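Local coordinates for protein Avidin/streptavidin (Shewanella denitrificans, PDB 3SZJ) that binds biotin in the pocket of a small beta barrel, as a dimeric member of the avidin family, at residues A[73-78]-A[100-105]; A[94-99]-A[112-117]. All coordinates share one frame; numbering follows the deposited sequence.

Interaction 1: A[73-78]-A[100-105]. With BTN (biotin), chain C.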
loop_
_atom_site.group_PDB
_atom_site.type_symbol
_atom_site.label_atom_id
_atom_site.label_comp_id
_atom_site.label_asym_id
_atom_site.label_seq_id
_atom_site.Cartn_x
_atom_site.Cartn_y
_atom_site.Cartn_z
ATOM N N SER A 73 -13.668 -0.949 -14.680
ATOM C CA SER A 73 -13.536 -1.241 -13.265
ATOM C C SER A 73 -13.215 -2.703 -13.039
ATOM O O SER A 73 -13.876 -3.580 -13.618
ATOM C CB SER A 73 -14.849 -0.943 -12.562
ATOM O OG SER A 73 -14.788 -1.394 -11.225
ATOM N N CYS A 74 -12.239 -2.968 -12.172
ATOM C CA CYS A 74 -11.945 -4.352 -11.806
ATOM C C CYS A 74 -12.224 -4.657 -10.333
ATOM O O CYS A 74 -11.880 -5.759 -9.866
ATOM C CB CYS A 74 -10.497 -4.718 -12.169
ATOM S SG CYS A 74 -10.252 -4.788 -13.963
ATOM N N ASN A 75 -12.873 -3.730 -9.622
ATOM C CA ASN A 75 -13.410 -4.044 -8.276
ATOM C C ASN A 75 -12.310 -4.474 -7.286
ATOM O O ASN A 75 -12.547 -5.290 -6.390
ATOM C CB ASN A 75 -14.455 -5.187 -8.419
ATOM C CG ASN A 75 -15.720 -4.950 -7.610
ATOM O OD1 ASN A 75 -16.016 -3.835 -7.181
ATOM N ND2 ASN A 75 -16.500 -6.008 -7.435
ATOM N N SER A 76 -11.124 -3.882 -7.405
ATOM C CA SER A 76 -9.964 -4.377 -6.673
ATOM C C SER A 76 -8.942 -3.285 -6.433
ATOM O O SER A 76 -9.029 -2.208 -7.019
ATOM C CB SER A 76 -9.302 -5.517 -7.455
ATOM O OG SER A 76 -10.246 -6.512 -7.799
ATOM N N ILE A 77 -7.976 -3.594 -5.557
ATOM C CA ILE A 77 -6.869 -2.695 -5.197
ATOM C C ILE A 77 -5.569 -3.509 -5.133
ATOM O O ILE A 77 -5.535 -4.570 -4.505
ATOM C CB ILE A 77 -7.089 -2.047 -3.804
ATOM C CG1 ILE A 77 -8.387 -1.246 -3.733
ATOM C CG2 ILE A 77 -5.909 -1.140 -3.425
ATOM C CD1 ILE A 77 -8.828 -0.942 -2.314
ATOM N N THR A 78 -4.508 -3.047 -5.811
ATOM C CA THR A 78 -3.178 -3.676 -5.657
ATOM C C THR A 78 -2.261 -2.785 -4.828
ATOM O O THR A 78 -2.293 -1.562 -4.964
ATOM C CB THR A 78 -2.537 -3.964 -7.022
ATOM O OG1 THR A 78 -3.440 -4.799 -7.745
ATOM C CG2 THR A 78 -1.198 -4.723 -6.852
ATOM N N VAL A 100 -6.313 -7.282 -3.570
ATOM C CA VAL A 100 -7.516 -7.619 -2.804
ATOM C C VAL A 100 -8.772 -7.172 -3.568
ATOM O O VAL A 100 -8.797 -6.087 -4.146
ATOM C CB VAL A 100 -7.504 -7.017 -1.356
ATOM C CG1 VAL A 100 -7.402 -5.476 -1.366
ATOM C CG2 VAL A 100 -8.718 -7.542 -0.527
ATOM N N VAL A 101 -9.798 -8.016 -3.536
ATOM C CA VAL A 101 -11.012 -7.804 -4.315
ATOM C C VAL A 101 -12.193 -7.429 -3.410
ATOM O O VAL A 101 -12.404 -8.031 -2.349
ATOM C CB VAL A 101 -11.361 -9.060 -5.145
ATOM C CG1 VAL A 101 -12.545 -8.782 -6.058
ATOM C CG2 VAL A 101 -10.148 -9.514 -5.987
ATOM N N ASN A 102 -12.954 -6.424 -3.837
ATOM C CA ASN A 102 -14.231 -6.064 -3.189
ATOM C C ASN A 102 -15.086 -7.312 -2.957
ATOM O O ASN A 102 -15.217 -8.157 -3.853
ATOM C CB ASN A 102 -14.938 -5.071 -4.116
ATOM C CG ASN A 102 -16.214 -4.473 -3.544
ATOM O OD1 ASN A 102 -16.533 -4.634 -2.373
ATOM N ND2 ASN A 102 -16.953 -3.750 -4.397
ATOM N N GLY A 103 -15.633 -7.432 -1.753
ATOM C CA GLY A 103 -16.471 -8.579 -1.415
ATOM C C GLY A 103 -15.760 -9.824 -0.908
ATOM O O GLY A 103 -16.414 -10.841 -0.646
ATOM N N SER A 104 -14.434 -9.767 -0.751
ATOM C CA SER A 104 -13.680 -10.909 -0.232
ATOM C C SER A 104 -14.125 -11.303 1.192
ATOM O O SER A 104 -14.622 -10.456 1.953
ATOM C CB SER A 104 -12.171 -10.620 -0.247
ATOM O OG SER A 104 -11.705 -10.491 -1.584
ATOM N N SER A 105 -13.921 -12.571 1.544
ATOM C CA SER A 105 -14.256 -13.078 2.888
ATOM C C SER A 105 -13.130 -13.893 3.509
ATOM O O SER A 105 -13.257 -14.315 4.659
ATOM C CB SER A 105 -15.520 -13.933 2.841
ATOM O OG SER A 105 -15.316 -15.005 1.951
HETATM C C11 BTN C . -7.420 -6.740 -11.777
HETATM O O11 BTN C . -7.249 -7.665 -12.598
HETATM O O12 BTN C . -8.017 -6.968 -10.709
HETATM C C10 BTN C . -6.913 -5.352 -12.061
HETATM C C9 BTN C . -5.522 -5.377 -12.722
HETATM C C8 BTN C . -4.450 -5.988 -11.831
HETATM C C7 BTN C . -3.062 -6.010 -12.478
HETATM C C2 BTN C . -2.005 -6.630 -11.547
HETATM S S1 BTN C . -1.451 -5.583 -10.354
HETATM C C6 BTN C . -0.107 -6.736 -9.976
HETATM C C5 BTN C . 0.410 -7.262 -11.284
HETATM N N1 BTN C . 1.412 -6.413 -11.882
HETATM C C3 BTN C . 0.940 -5.882 -13.013
HETATM O O3 BTN C . 1.609 -4.927 -13.765
HETATM N N2 BTN C . -0.265 -6.344 -13.358
HETATM C C4 BTN C . -0.766 -7.168 -12.260
#
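Ile77 and Val100 form an antiparallel hydrogen-bonded pair, Ile77 N giving to Val100 O at 3.0 Å and Val100 N returning the bond to Ile77 O. The neighbouring Ser76 and Val101 are a non-hydrogen-bonded pair, whose CA atoms lie 4.3 Å apart. One step further, Asn102 N reaches Asn75 O at 2.8 Å and so extends the ladder past the last strand residue, Val101.

A second bond joins the same two asparagines through their side chains. Asn102 ND2 donates to Asn75 OD1 at 2.9 Å, nearly straight at 168°. The acceptor lies in the amide plane of Asn102, yet the donor stands above the carbonyl plane of Asn75, since the two amides are turned 73° against each other. With CG anti to the backbone N (chi1 -174°), Asn102 extends back to Asn75, while its OD1 binds the backbone of Thr59 of the second subunit.

Apolar contact is slight. Val100 CG1 approaches Ile77 CB at 4.2 Å on one face of the sheet; on the other, in the conformer described, Ser76 OG lies against both methyls of Val101 and bonds to Cys74 O. Val101 O accepts from both N and OG of Ser104, fixing the type II turn that leads the chain off the strand.

The open end of this hairpin lines the biotin pocket: Cys74, in a disulfide with Cys45, places CB beside C10 of the biotin tail, while Thr78 OG1 lies 3.4 Å from S1 of the ring system. The paired bonds between Asn75 and Asn102 imply that pairing persists round the corner at Asn75, with one amide serving both the hairpin and the dimer interface.

Interaction 2: A[94-99]-A[112-117]. With BTN (biotin), chain C.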
loop_
_atom_site.group_PDB
_atom_site.type_symbol
_atom_site.label_atom_id
_atom_site.label_comp_id
_atom_site.label_asym_id
_atom_site.label_seq_id
_atom_site.Cartn_x
_atom_site.Cartn_y
_atom_site.Cartn_z
ATOM N N SER A 94 12.459 -3.319 -7.090
ATOM C CA SER A 94 12.058 -4.718 -6.919
ATOM C C SER A 94 10.951 -4.801 -5.867
ATOM O O SER A 94 11.105 -4.274 -4.755
ATOM C CB SER A 94 13.267 -5.551 -6.492
ATOM O OG SER A 94 12.894 -6.903 -6.308
ATOM N N THR A 95 9.827 -5.446 -6.220
ATOM C CA THR A 95 8.622 -5.370 -5.380
ATOM C C THR A 95 7.958 -6.730 -5.171
ATOM O O THR A 95 8.148 -7.680 -5.970
ATOM C CB THR A 95 7.523 -4.463 -6.017
ATOM O OG1 THR A 95 6.957 -5.116 -7.158
ATOM C CG2 THR A 95 8.052 -3.062 -6.390
ATOM N N LEU A 96 7.157 -6.802 -4.103
ATOM C CA LEU A 96 6.188 -7.884 -3.911
ATOM C C LEU A 96 4.831 -7.202 -3.842
ATOM O O LEU A 96 4.678 -6.146 -3.199
ATOM C CB LEU A 96 6.450 -8.633 -2.617
ATOM C CG LEU A 96 7.804 -9.349 -2.566
ATOM C CD1 LEU A 96 7.943 -9.999 -1.209
ATOM C CD2 LEU A 96 7.908 -10.410 -3.691
ATOM N N TRP A 97 3.832 -7.794 -4.489
ATOM C CA TRP A 97 2.487 -7.181 -4.498
ATOM C C TRP A 97 1.385 -8.074 -3.938
ATOM O O TRP A 97 1.518 -9.308 -3.898
ATOM C CB TRP A 97 2.072 -6.688 -5.885
ATOM C CG TRP A 97 2.123 -7.700 -7.015
ATOM C CD1 TRP A 97 3.141 -7.882 -7.904
ATOM C CD2 TRP A 97 1.100 -8.645 -7.366
ATOM N NE1 TRP A 97 2.827 -8.911 -8.774
ATOM C CE2 TRP A 97 1.574 -9.388 -8.475
ATOM C CE3 TRP A 97 -0.182 -8.926 -6.851
ATOM C CZ2 TRP A 97 0.808 -10.401 -9.092
ATOM C CZ3 TRP A 97 -0.928 -9.929 -7.438
ATOM C CH2 TRP A 97 -0.428 -10.665 -8.556
ATOM N N GLN A 98 0.276 -7.425 -3.548
ATOM C CA GLN A 98 -0.918 -8.073 -3.035
ATOM C C GLN A 98 -2.112 -7.415 -3.715
ATOM O O GLN A 98 -2.168 -6.189 -3.802
ATOM C CB GLN A 98 -1.021 -7.876 -1.512
ATOM C CG GLN A 98 0.136 -8.486 -0.750
ATOM C CD GLN A 98 -0.068 -8.487 0.768
ATOM O OE1 GLN A 98 -0.553 -7.513 1.349
ATOM N NE2 GLN A 98 0.383 -9.545 1.407
ATOM N N LEU A 99 -3.086 -8.223 -4.145
ATOM C CA LEU A 99 -4.277 -7.725 -4.829
ATOM C C LEU A 99 -5.496 -8.219 -4.052
ATOM O O LEU A 99 -5.664 -9.422 -3.883
ATOM C CB LEU A 99 -4.278 -8.241 -6.283
ATOM C CG LEU A 99 -5.433 -8.106 -7.288
ATOM C CD1 LEU A 99 -6.004 -6.713 -7.404
ATOM C CD2 LEU A 99 -4.959 -8.567 -8.667
ATOM N N LYS A 112 -1.101 -12.745 -4.835
ATOM C CA LYS A 112 0.253 -12.282 -4.509
ATOM C C LYS A 112 1.197 -12.547 -5.677
ATOM O O LYS A 112 1.030 -13.541 -6.413
ATOM C CB LYS A 112 0.817 -12.997 -3.264
ATOM C CG LYS A 112 0.076 -12.748 -1.960
ATOM C CD LYS A 112 0.833 -13.428 -0.825
ATOM C CE LYS A 112 0.249 -13.110 0.539
ATOM N NZ LYS A 112 0.929 -13.961 1.588
ATOM N N GLY A 113 2.209 -11.696 -5.816
ATOM C CA GLY A 113 3.229 -11.891 -6.854
ATOM C C GLY A 113 4.410 -10.965 -6.694
ATOM O O GLY A 113 4.506 -10.248 -5.700
ATOM N N GLN A 114 5.330 -11.048 -7.659
ATOM C CA GLN A 114 6.560 -10.271 -7.651
ATOM C C GLN A 114 6.614 -9.465 -8.959
ATOM O O GLN A 114 6.299 -9.998 -10.039
ATOM C CB GLN A 114 7.784 -11.215 -7.537
ATOM C CG GLN A 114 9.119 -10.501 -7.721
ATOM C CD GLN A 114 10.319 -11.440 -7.677
ATOM O OE1 GLN A 114 10.225 -12.649 -7.975
ATOM N NE2 GLN A 114 11.462 -10.884 -7.300
ATOM N N ASP A 115 6.971 -8.191 -8.868
ATOM C CA ASP A 115 7.246 -7.369 -10.064
ATOM C C ASP A 115 8.584 -6.671 -9.871
ATOM O O ASP A 115 8.890 -6.184 -8.779
ATOM C CB ASP A 115 6.240 -6.234 -10.238
ATOM C CG ASP A 115 4.886 -6.674 -10.824
ATOM O OD1 ASP A 115 4.771 -7.783 -11.425
ATOM O OD2 ASP A 115 3.935 -5.866 -10.686
ATOM N N VAL A 116 9.370 -6.601 -10.942
ATOM C CA VAL A 116 10.578 -5.785 -10.962
ATOM C C VAL A 116 10.397 -4.759 -12.061
ATOM O O VAL A 116 10.119 -5.134 -13.223
ATOM C CB VAL A 116 11.823 -6.623 -11.267
ATOM C CG1 VAL A 116 12.238 -7.418 -10.026
ATOM C CG2 VAL A 116 11.567 -7.531 -12.465
ATOM N N PHE A 117 10.521 -3.481 -11.683
ATOM C CA PHE A 117 10.394 -2.344 -12.600
ATOM C C PHE A 117 11.769 -1.775 -12.929
ATOM O O PHE A 117 12.625 -1.649 -12.036
ATOM C CB PHE A 117 9.563 -1.223 -11.952
ATOM C CG PHE A 117 8.143 -1.596 -11.642
ATOM C CD1 PHE A 117 7.830 -2.314 -10.484
ATOM C CD2 PHE A 117 7.115 -1.273 -12.524
ATOM C CE1 PHE A 117 6.516 -2.645 -10.184
ATOM C CE2 PHE A 117 5.791 -1.610 -12.218
ATOM C CZ PHE A 117 5.504 -2.308 -11.046
HETATM C C11 BTN C . -7.420 -6.740 -11.777
HETATM O O11 BTN C . -7.249 -7.665 -12.598
HETATM O O12 BTN C . -8.017 -6.968 -10.709
HETATM C C10 BTN C . -6.913 -5.352 -12.061
HETATM C C9 BTN C . -5.522 -5.377 -12.722
HETATM C C8 BTN C . -4.450 -5.988 -11.831
HETATM C C7 BTN C . -3.062 -6.010 -12.478
HETATM C C2 BTN C . -2.005 -6.630 -11.547
HETATM S S1 BTN C . -1.451 -5.583 -10.354
HETATM C C6 BTN C . -0.107 -6.736 -9.976
HETATM C C5 BTN C . 0.410 -7.262 -11.284
HETATM N N1 BTN C . 1.412 -6.413 -11.882
HETATM C C3 BTN C . 0.940 -5.882 -13.013
HETATM O O3 BTN C . 1.609 -4.927 -13.765
HETATM N N2 BTN C . -0.265 -6.344 -13.358
HETATM C C4 BTN C . -0.766 -7.168 -12.260
HETATM O O HOH W 1 10.843 -8.579 -5.956
#
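The indole of Trp97 lies flat over the backbone of Gly113, whose CA stands 3.7 Å from the centroid of the five-membered ring and 25° off its normal, a CH-pi contact. Biotin C6 meets the opposite ring face, 3.5 Å from Trp97 CD2. Trp97 CG sits between the backbone N and the carbonyl carbon (chi1 55°), which folds the ring across the neighbouring strand, where Gly113 has no side chain to obstruct it.

Two hydrogen-bonded pairs, Thr95 with Asp115 and Trp97 with Gly113, set the antiparallel register. Asp115 O takes two bonds from Thr95, from N and from OG1, the latter at 2.7 Å. The two antiparallel strands are the last two of the eight-stranded avidin barrel, and the Trp97 and Asp115 side chains face its interior.

There Asp115 OD2 accepts from biotin N1 at 2.8 Å in a nearly straight bond (175°). Trp80 NE1 also donates to OD2 and Gln16 NE2 to OD1, so both carboxylate oxygens are held. On the outer face, one water bridges Ser94 OG, Thr95 O and Gln114 NE2, while Leu96 CD2 packs on Gln114 CB at 3.9 Å.

Strand 91-101 is common to both interactions: its end pairs with 73-78 in interaction 1, and its preceding part pairs with 112-117 in interaction 2. The strands 73-86, 91-101 and 111-119 are consecutive in chain and sheet, so the segments alternate along the sequence as 73-78, 94-99, 100-105, 112-117. The contact centres are about 17 Å apart, but the regions meet directly where Thr78 CG2 packs 3.5 Å from Gln98 O. Both touch biotin, interaction 1 from the tail to the sulfur side of the ring system, interaction 2 mainly at the ring system, through Trp97 and Asp115. Both also touch the second subunit, so this part of the barrel wall serves pocket and dimer interface together.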